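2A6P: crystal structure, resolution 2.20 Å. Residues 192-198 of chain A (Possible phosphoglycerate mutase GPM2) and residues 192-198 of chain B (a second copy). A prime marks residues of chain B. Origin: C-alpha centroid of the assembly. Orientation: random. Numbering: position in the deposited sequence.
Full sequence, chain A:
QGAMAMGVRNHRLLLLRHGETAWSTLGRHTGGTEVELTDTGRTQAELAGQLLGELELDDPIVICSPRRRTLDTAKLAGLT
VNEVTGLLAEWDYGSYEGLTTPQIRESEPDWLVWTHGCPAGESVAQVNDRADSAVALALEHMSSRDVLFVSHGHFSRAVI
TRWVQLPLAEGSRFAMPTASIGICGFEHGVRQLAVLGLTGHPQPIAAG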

# COMPACT_ATOMS: atom_id res chain seq x y z
N GLN A 192 2.32 -10.62 1.36
CA GLN A 192 1.46 -9.50 1.01
C GLN A 192 1.91 -8.15 1.56
O GLN A 192 2.63 -8.09 2.56
CB GLN A 192 0.04 -9.85 1.52
CG GLN A 192 -0.92 -8.70 1.89
CD GLN A 192 -2.25 -9.22 2.44
OE1 GLN A 192 -3.10 -9.74 1.70
NE2 GLN A 192 -2.44 -9.09 3.75
N LEU A 193 1.50 -7.08 0.88
CA LEU A 193 1.78 -5.70 1.30
C LEU A 193 0.62 -5.34 2.24
O LEU A 193 -0.54 -5.31 1.81
CB LEU A 193 1.76 -4.73 0.10
CG LEU A 193 2.59 -3.44 0.08
CD1 LEU A 193 1.81 -2.36 -0.65
CD2 LEU A 193 2.95 -2.97 1.48
N ALA A 194 0.93 -5.07 3.51
CA ALA A 194 -0.12 -4.73 4.48
C ALA A 194 -0.37 -3.23 4.66
O ALA A 194 -1.53 -2.79 4.72
CB ALA A 194 0.22 -5.37 5.84
N VAL A 195 0.71 -2.45 4.76
CA VAL A 195 0.60 -1.01 4.93
C VAL A 195 1.56 -0.27 3.98
O VAL A 195 2.66 -0.73 3.69
CB VAL A 195 0.93 -0.60 6.40
CG1 VAL A 195 0.76 0.91 6.59
CG2 VAL A 195 0.03 -1.37 7.39
N LEU A 196 1.12 0.89 3.48
CA LEU A 196 1.92 1.71 2.58
C LEU A 196 1.61 3.19 2.80
O LEU A 196 0.48 3.56 3.12
CB LEU A 196 1.63 1.35 1.11
CG LEU A 196 2.53 2.07 0.08
CD1 LEU A 196 3.97 1.62 0.26
CD2 LEU A 196 2.07 1.77 -1.34
N GLY A 197 2.63 4.02 2.65
CA GLY A 197 2.43 5.44 2.80
C GLY A 197 2.03 5.89 4.20
O GLY A 197 1.39 6.94 4.36
N LEU A 198 2.40 5.10 5.21
CA LEU A 198 2.08 5.45 6.59
C LEU A 198 2.99 6.62 6.96
O LEU A 198 4.21 6.55 6.79
CB LEU A 198 2.38 4.27 7.52
CG LEU A 198 1.51 4.05 8.76
CD1 LEU A 198 2.30 3.24 9.76
CD2 LEU A 198 1.08 5.37 9.38
N GLN B 192 -0.71 4.98 -9.64
CA GLN B 192 -0.01 4.36 -8.52
C GLN B 192 -0.81 4.24 -7.22
O GLN B 192 -1.76 4.98 -6.99
CB GLN B 192 1.29 5.17 -8.30
CG GLN B 192 1.91 5.16 -6.91
CD GLN B 192 3.13 6.07 -6.83
OE1 GLN B 192 4.19 5.74 -7.36
NE2 GLN B 192 2.97 7.23 -6.19
N LEU B 193 -0.41 3.27 -6.38
CA LEU B 193 -1.04 3.06 -5.07
C LEU B 193 -0.23 3.95 -4.12
O LEU B 193 0.96 3.72 -3.92
CB LEU B 193 -0.90 1.59 -4.61
CG LEU B 193 -1.93 0.93 -3.66
CD1 LEU B 193 -1.20 0.01 -2.74
CD2 LEU B 193 -2.72 1.94 -2.86
N ALA B 194 -0.87 4.95 -3.52
CA ALA B 194 -0.18 5.88 -2.62
C ALA B 194 -0.27 5.50 -1.13
O ALA B 194 0.72 5.61 -0.39
CB ALA B 194 -0.72 7.29 -2.84
N VAL B 195 -1.44 5.05 -0.69
CA VAL B 195 -1.61 4.68 0.71
C VAL B 195 -2.39 3.38 0.80
O VAL B 195 -3.27 3.11 -0.03
CB VAL B 195 -2.35 5.80 1.51
CG1 VAL B 195 -2.46 5.41 2.99
CG2 VAL B 195 -1.61 7.16 1.37
N LEU B 196 -2.06 2.57 1.80
CA LEU B 196 -2.74 1.30 2.02
C LEU B 196 -2.75 0.98 3.50
O LEU B 196 -1.81 1.33 4.22
CB LEU B 196 -2.05 0.15 1.26
CG LEU B 196 -2.78 -1.20 1.33
CD1 LEU B 196 -4.11 -1.08 0.61
CD2 LEU B 196 -1.94 -2.31 0.70
N GLY B 197 -3.82 0.33 3.95
CA GLY B 197 -3.92 -0.05 5.35
C GLY B 197 -3.95 1.10 6.34
O GLY B 197 -3.56 0.93 7.50
N LEU B 198 -4.41 2.26 5.88
CA LEU B 198 -4.50 3.42 6.77
C LEU B 198 -5.65 3.15 7.74
O LEU B 198 -6.76 2.81 7.32
CB LEU B 198 -4.80 4.69 5.97
CG LEU B 198 -4.22 6.04 6.42
CD1 LEU B 198 -5.08 7.15 5.82
CD2 LEU B 198 -4.20 6.16 7.94

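Two copies of a strand can pair across a molecular interface through a single bridge, and the contact between residues 192-198 of the two chains is a compact example. The strands cross at 100° between their N-to-C directions, so they meet at one point and diverge. There a single antiparallel bridge joins Leu196 to Leu196′, whose CA atoms lie 4.7 Å apart. The pair forms both of its hydrogen bonds: Leu196 N donates to Leu196′ O at 3.1 Å, and Leu196′ N donates to Leu196 O at 3.0 Å, each nearly straight. The same carbonyls receive CA-H...O contacts, Val195 CA to Leu196′ O and Val195′ CA to Leu196 O, both 3.4 Å.

Beyond the bridge each chain turns a corner at glycine. Gly197 CA packs 3.6 Å from Ala194′ O, and an ideal CB built on Gly197 would lie 2.3 Å from Ala194′ O, a clash; the positive phi of 64° also favours glycine. The second copy repeats this closely, with Gly197′ CA 3.7 Å from Ala194 O.

On one side of this polar centre, the side chains of Leu193, Leu196, Leu193′ and Leu196′ form an apolar cluster. Leu196 and Leu196′ are buried and have the largest areas covered by the opposing stretch. Their CB atoms touch at 3.9 Å, and with chi1 t and chi2 p, Leu196 CD2 reaches Leu193′ CD1 at 4.0 Å, matched by Leu196′ CD2 to Leu193 CD1 at the same distance. Leu193 sets out sideways, but its end comes nearer, bringing Leu193 CD1 within 4.4 Å of Leu193′ CD1. Branched, flexible leucine suits such filling. Ala194 points its small methyl away and contributes through its backbone, its carbonyl oxygen Ala194 O lying 3.9 Å from Leu196′ CG. Altogether 396 Å² is buried, summed over both sides: two hydrogen bonds fix the crossing, and four leucines pack beside it.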